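Local atomic coordinates of putative uncharacterized protein (Ustilago maydis, PDB entry 4GNX), a protein that probably serves as the smallest, OB-fold subunit of the heterotrimeric replication protein A, which binds single-stranded DNA. Residues S11-Y16 against A70-Q75; L36-T39 against G43-E46. One frame throughout, in Å; residues are numbered along the deposited sequence.

Contact 1: residues S11-Y16 against A70-Q75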
ATOM      1  N   SER A  11       7.473   1.591  27.361  1.00 46.51           N
ATOM      2  CA  SER A  11       8.783   2.162  27.546  1.00 47.87           C
ATOM      3  C   SER A  11       8.722   3.679  27.544  1.00 45.49           C
ATOM      4  O   SER A  11       9.647   4.336  27.980  1.00 50.05           O
ATOM      5  CB  SER A  11       9.738   1.663  26.479  1.00 50.13           C
ATOM      6  OG  SER A  11       9.821   2.623  25.457  1.00 51.26           O
ATOM      7  N   MET A  12       7.627   4.232  27.067  1.00 41.10           N
ATOM      8  CA  MET A  12       7.458   5.671  27.039  1.00 40.65           C
ATOM      9  C   MET A  12       6.829   6.227  28.312  1.00 40.69           C
ATOM     10  O   MET A  12       6.726   7.433  28.483  1.00 40.65           O
ATOM     11  CB  MET A  12       6.646   6.081  25.820  1.00 38.88           C
ATOM     12  CG  MET A  12       7.379   5.793  24.522  1.00 41.92           C
ATOM     13  SD  MET A  12       6.399   5.905  23.008  1.00 43.28           S
ATOM     14  CE  MET A  12       5.981   7.651  22.947  1.00 40.25           C
ATOM     15  N   LEU A  13       6.422   5.356  29.223  1.00 41.82           N
ATOM     16  CA  LEU A  13       5.792   5.825  30.456  1.00 43.19           C
ATOM     17  C   LEU A  13       6.596   6.905  31.164  1.00 45.17           C
ATOM     18  O   LEU A  13       6.046   7.948  31.479  1.00 46.00           O
ATOM     19  CB  LEU A  13       5.519   4.673  31.418  1.00 45.83           C
ATOM     20  CG  LEU A  13       4.506   3.657  30.894  1.00 44.86           C
ATOM     21  CD1 LEU A  13       4.565   2.434  31.773  1.00 48.74           C
ATOM     22  CD2 LEU A  13       3.092   4.203  30.850  1.00 42.34           C
ATOM     23  N   GLY A  14       7.888   6.666  31.382  1.00 46.77           N
ATOM     24  CA  GLY A  14       8.769   7.641  32.018  1.00 49.14           C
ATOM     25  C   GLY A  14       8.638   9.063  31.494  1.00 48.60           C
ATOM     26  O   GLY A  14       8.749  10.020  32.260  1.00 51.72           O
ATOM     27  N   GLN A  15       8.374   9.205  30.197  1.00 45.20           N
ATOM     28  CA  GLN A  15       8.271  10.527  29.567  1.00 44.82           C
ATOM     29  C   GLN A  15       6.953  11.259  29.838  1.00 41.68           C
ATOM     30  O   GLN A  15       6.769  12.404  29.399  1.00 41.69           O
ATOM     31  CB  GLN A  15       8.461  10.425  28.053  1.00 44.80           C
ATOM     32  CG  GLN A  15       9.686   9.648  27.603  1.00 49.03           C
ATOM     33  CD  GLN A  15       9.582   9.195  26.150  1.00 49.16           C
ATOM     34  OE1 GLN A  15       9.198   9.967  25.266  1.00 48.73           O
ATOM     35  NE2 GLN A  15       9.927   7.932  25.897  1.00 50.65           N
ATOM     36  N   TYR A  16       6.021  10.596  30.515  1.00 38.84           N
ATOM     37  CA  TYR A  16       4.728  11.214  30.773  1.00 36.88           C
ATOM     38  C   TYR A  16       4.253  11.102  32.230  1.00 38.20           C
ATOM     39  O   TYR A  16       3.067  10.996  32.497  1.00 37.61           O
ATOM     40  CB  TYR A  16       3.662  10.695  29.798  1.00 32.72           C
ATOM     41  CG  TYR A  16       3.976  10.935  28.328  1.00 31.23           C
ATOM     42  CD1 TYR A  16       4.652   9.978  27.579  1.00 30.36           C
ATOM     43  CD2 TYR A  16       3.586  12.110  27.691  1.00 30.89           C
ATOM     44  CE1 TYR A  16       4.947  10.195  26.247  1.00 29.37           C
ATOM     45  CE2 TYR A  16       3.870  12.336  26.365  1.00 29.77           C
ATOM     46  CZ  TYR A  16       4.545  11.373  25.649  1.00 29.26           C
ATOM     47  OH  TYR A  16       4.822  11.585  24.315  1.00 28.86           O
ATOM     48  N   ALA A  70       5.396   6.398  40.333  1.00100.32           N
ATOM     49  CA  ALA A  70       6.212   5.381  41.014  1.00102.42           C
ATOM     50  C   ALA A  70       7.084   4.674  39.951  1.00101.03           C
ATOM     51  O   ALA A  70       8.300   4.518  40.133  1.00103.71           O
ATOM     52  CB  ALA A  70       5.342   4.392  41.785  1.00 99.70           C
ATOM     53  N   GLY A  71       6.449   4.286  38.837  1.00 93.80           N
ATOM     54  CA  GLY A  71       7.132   3.718  37.668  1.00 90.08           C
ATOM     55  C   GLY A  71       6.228   3.614  36.438  1.00 83.17           C
ATOM     56  O   GLY A  71       6.153   4.539  35.608  1.00 74.59           O
ATOM     57  N   SER A  72       5.538   2.477  36.338  1.00 81.68           N
ATOM     58  CA  SER A  72       4.644   2.178  35.217  1.00 75.02           C
ATOM     59  C   SER A  72       3.265   1.662  35.691  1.00 72.60           C
ATOM     60  O   SER A  72       2.827   0.550  35.340  1.00 71.64           O
ATOM     61  CB  SER A  72       5.323   1.196  34.251  1.00 73.78           C
ATOM     62  OG  SER A  72       5.510  -0.068  34.848  1.00 77.46           O
ATOM     63  N   SER A  73       2.611   2.485  36.512  1.00 70.52           N
ATOM     64  CA  SER A  73       1.277   2.215  37.048  1.00 66.30           C
ATOM     65  C   SER A  73       0.399   3.270  36.408  1.00 60.80           C
ATOM     66  O   SER A  73       0.890   4.083  35.621  1.00 58.15           O
ATOM     67  CB  SER A  73       1.259   2.316  38.589  1.00 71.88           C
ATOM     68  OG  SER A  73       0.287   1.465  39.208  1.00 72.08           O
ATOM     69  N   PHE A  74      -0.886   3.290  36.752  1.00 59.60           N
ATOM     70  CA  PHE A  74      -1.843   3.921  35.866  1.00 53.32           C
ATOM     71  C   PHE A  74      -3.268   4.103  36.343  1.00 49.93           C
ATOM     72  O   PHE A  74      -3.937   3.113  36.607  1.00 50.21           O
ATOM     73  CB  PHE A  74      -1.958   2.981  34.736  1.00 54.77           C
ATOM     74  CG  PHE A  74      -1.733   3.610  33.463  1.00 56.39           C
ATOM     75  CD1 PHE A  74      -0.519   3.448  32.830  1.00 56.20           C
ATOM     76  CD2 PHE A  74      -2.724   4.382  32.901  1.00 58.88           C
ATOM     77  CE1 PHE A  74      -0.290   4.033  31.616  1.00 58.18           C
ATOM     78  CE2 PHE A  74      -2.509   4.982  31.686  1.00 62.31           C
ATOM     79  CZ  PHE A  74      -1.289   4.801  31.038  1.00 61.70           C
ATOM     80  N   GLN A  75      -3.765   5.339  36.386  1.00 46.37           N
ATOM     81  CA  GLN A  75      -5.138   5.563  36.834  1.00 45.68           C
ATOM     82  C   GLN A  75      -6.028   5.671  35.601  1.00 42.33           C
ATOM     83  O   GLN A  75      -6.019   6.699  34.939  1.00 41.05           O
ATOM     84  CB  GLN A  75      -5.254   6.792  37.781  1.00 48.21           C
ATOM     85  CG  GLN A  75      -6.626   7.018  38.447  1.00 51.57           C
ATOM     86  CD  GLN A  75      -6.589   7.697  39.841  1.00 57.37           C
ATOM     87  OE1 GLN A  75      -5.607   8.358  40.220  1.00 60.01           O
ATOM     88  NE2 GLN A  75      -7.680   7.531  40.614  1.00 58.80           N
TER
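Leu-13 and Phe-74 meet where the 3-10 turn before strand 20-31 packs against the start of strand 73-81, in the small beta barrel that defines the OB fold. The contact is apolar, with no hydrogen bond passing between 11-16 and 70-75. Leu-13 points toward the other segment, and its CG stands anti to its own carbonyl carbon (chi1 -65°), which carries the forked end of the side chain away from the turn and over to the strand. One of its methyls makes the meeting: Leu-13 CD2 comes up to the edge of the phenyl ring, near the ring plane, 3.5 Å from Phe-74 CE1. The two side chains thus meet at a slant, a methyl at a ring edge. The closeness of the other methyl, Leu-13 CD1, to Ser-72 is doubtful in this model.

A leucine suits this place because it is buried and wholly apolar, with CD2 at the ring edge and further packing on Ile-8 of strand 7-8; a phenylalanine suits its own because it is buried and broad, touching Val-21 and Ile-23 of strand 20-31 as well as Val-45 and Ile-47 of strand 44-48. Gly-71 and Ser-72, small residues in the more open loop, are consistent with a close approach of the turn: Leu-13 CB lies 4.2 Å from Gly-71 O. The turn itself is tightened by a backbone bond from Tyr-16 N to Leu-13 O, 2.8 Å long.

Contact 2: residues L36-T39 against G43-E46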
ATOM      1  N   LEU A  36      -3.676  -6.293  34.315  1.00 51.55           N
ATOM      2  CA  LEU A  36      -2.347  -6.440  33.748  1.00 52.88           C
ATOM      3  C   LEU A  36      -2.416  -6.545  32.226  1.00 53.48           C
ATOM      4  O   LEU A  36      -3.091  -7.420  31.666  1.00 55.23           O
ATOM      5  CB  LEU A  36      -1.589  -7.616  34.351  1.00 56.42           C
ATOM      6  CG  LEU A  36      -0.068  -7.537  34.165  1.00 57.34           C
ATOM      7  CD1 LEU A  36       0.505  -6.250  34.740  1.00 56.07           C
ATOM      8  CD2 LEU A  36       0.600  -8.738  34.807  1.00 62.02           C
ATOM      9  N   MET A  37      -1.696  -5.641  31.570  1.00 51.82           N
ATOM     10  CA  MET A  37      -1.751  -5.500  30.131  1.00 49.31           C
ATOM     11  C   MET A  37      -0.383  -5.698  29.459  1.00 48.79           C
ATOM     12  O   MET A  37       0.639  -5.208  29.950  1.00 47.93           O
ATOM     13  CB  MET A  37      -2.284  -4.116  29.826  1.00 47.88           C
ATOM     14  CG  MET A  37      -2.491  -3.852  28.358  1.00 49.96           C
ATOM     15  SD  MET A  37      -2.780  -2.111  28.012  1.00 52.82           S
ATOM     16  CE  MET A  37      -4.345  -1.887  28.864  1.00 51.48           C
ATOM     17  N   GLN A  38      -0.375  -6.428  28.341  1.00 48.89           N
ATOM     18  CA  GLN A  38       0.806  -6.529  27.489  1.00 49.01           C
ATOM     19  C   GLN A  38       0.728  -5.511  26.340  1.00 45.29           C
ATOM     20  O   GLN A  38      -0.279  -5.429  25.650  1.00 43.09           O
ATOM     21  CB  GLN A  38       0.983  -7.965  26.979  1.00 52.88           C
ATOM     22  CG  GLN A  38       1.998  -8.117  25.857  1.00 55.70           C
ATOM     23  CD  GLN A  38       2.640  -9.485  25.808  1.00 62.41           C
ATOM     24  OE1 GLN A  38       2.047 -10.482  26.225  1.00 67.09           O
ATOM     25  NE2 GLN A  38       3.866  -9.541  25.303  1.00 64.38           N
ATOM     26  N   THR A  39       1.804  -4.748  26.156  1.00 45.52           N
ATOM     27  CA  THR A  39       1.886  -3.707  25.142  1.00 44.95           C
ATOM     28  C   THR A  39       2.582  -4.185  23.868  1.00 47.25           C
ATOM     29  O   THR A  39       3.303  -5.174  23.905  1.00 50.51           O
ATOM     30  CB  THR A  39       2.657  -2.482  25.657  1.00 43.90           C
ATOM     31  OG1 THR A  39       2.371  -2.280  27.027  1.00 43.51           O
ATOM     32  CG2 THR A  39       2.158  -1.272  24.957  1.00 46.46           C
ATOM     33  N   GLY A  43       6.219  -5.107  26.678  1.00 55.23           N
ATOM     34  CA  GLY A  43       6.269  -4.869  28.114  1.00 54.95           C
ATOM     35  C   GLY A  43       4.909  -4.824  28.777  1.00 51.50           C
ATOM     36  O   GLY A  43       3.930  -4.463  28.163  1.00 47.77           O
ATOM     37  N   ASN A  44       4.863  -5.197  30.049  1.00 54.92           N
ATOM     38  CA  ASN A  44       3.611  -5.276  30.788  1.00 53.68           C
ATOM     39  C   ASN A  44       3.399  -4.015  31.602  1.00 52.28           C
ATOM     40  O   ASN A  44       4.363  -3.312  31.890  1.00 52.83           O
ATOM     41  CB  ASN A  44       3.586  -6.532  31.658  1.00 57.33           C
ATOM     42  CG  ASN A  44       3.372  -7.816  30.850  1.00 59.76           C
ATOM     43  OD1 ASN A  44       3.480  -8.905  31.384  1.00 63.63           O
ATOM     44  ND2 ASN A  44       3.059  -7.687  29.566  1.00 59.58           N
ATOM     45  N   VAL A  45       2.140  -3.711  31.924  1.00 51.36           N
ATOM     46  CA  VAL A  45       1.743  -2.434  32.536  1.00 50.97           C
ATOM     47  C   VAL A  45       0.588  -2.685  33.503  1.00 53.22           C
ATOM     48  O   VAL A  45      -0.383  -3.373  33.151  1.00 53.57           O
ATOM     49  CB  VAL A  45       1.276  -1.393  31.483  1.00 47.54           C
ATOM     50  CG1 VAL A  45       0.795  -0.115  32.148  1.00 48.21           C
ATOM     51  CG2 VAL A  45       2.398  -1.034  30.538  1.00 47.08           C
ATOM     52  N   GLU A  46       0.689  -2.111  34.706  1.00 54.37           N
ATOM     53  CA  GLU A  46      -0.325  -2.287  35.743  1.00 55.18           C
ATOM     54  C   GLU A  46      -1.324  -1.139  35.636  1.00 53.28           C
ATOM     55  O   GLU A  46      -0.936   0.024  35.729  1.00 55.76           O
ATOM     56  CB  GLU A  46       0.353  -2.267  37.103  1.00 59.20           C
ATOM     57  CG  GLU A  46       0.136  -3.499  37.967  1.00 63.57           C
ATOM     58  CD  GLU A  46       1.018  -3.495  39.219  1.00 68.38           C
ATOM     59  OE1 GLU A  46       1.253  -2.408  39.796  1.00 69.07           O
ATOM     60  OE2 GLU A  46       1.483  -4.580  39.639  1.00 72.25           O
TER
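Thr-39 and Gly-43 close the turn end of an antiparallel beta hairpin, strands 34-39 and 44-48 of the OB barrel. Gly-43 O is gripped twice, by Thr-39 N and by Thr-39 OG1, each at 2.9 Å; the two donors reach it from opposite faces of the carbonyl plane. Threonine suits the spot because the torsion that sets OG1 beside its own backbone N (chi1 -36°) lets both donors converge on one oxygen. The same Thr-39 OG1 lies 3.7 Å from Val-45 CG2.

Further along, Met-37 and Val-45 form a hydrogen-bonded pair. Met-37 N gives a fairly straight bond to Val-45 O (3.1 Å), whereas the return bond, from Val-45 N to Met-37 O at 2.9 Å, is more bent, 133° at the hydrogen. Both residues are buried, as is Thr-39, and Met-37 runs its flexible thioether away from the hairpin partner to Val-61 and Val-63 of strand 60-68.

The opposite face is nearer solvent: Asn-44 and Glu-46 are exposed, Leu-36 and Gln-38 partly so. Asn-44 ND2 sits 3.3 Å from Gln-38 CB, yet the two amide planes stand 81° apart and the pair meets slantwise, ND2 lying against the aliphatic start of Gln-38. Leu-36 CD1 rests 3.4 Å from Val-45 O, and Glu-46 extends its carboxylate beyond. Main-chain bonds, with one hydroxyl added, therefore hold the hairpin together, leaving the Met-37 and Val-45 face to pack in the core and the other mostly polar and partly exposed.

How the contacts relate
The centres of contact 1 and contact 2 lie about 11 Å apart, and the two touch where strand 73-81 meets strand 44-48 in one curled sheet. Along the chain 11-16 comes first, then both segments of the hairpin, 36-39 and 43-46, and last 70-75, so the local contact falls wholly within the span bridged by the distant one. Phe-74 joins them: Phe-74 CD1 packs 3.9 Å from Val-45 CG1, and Phe-74 CB lies 3.3 Å from Glu-46 O. A backbone hydrogen bond of Phe-74 with Ala-48 is consistent with the strand closure of an OB barrel. Both contacts contribute buried apolar side chains, Leu-13 and Phe-74 with Met-37 and Val-45.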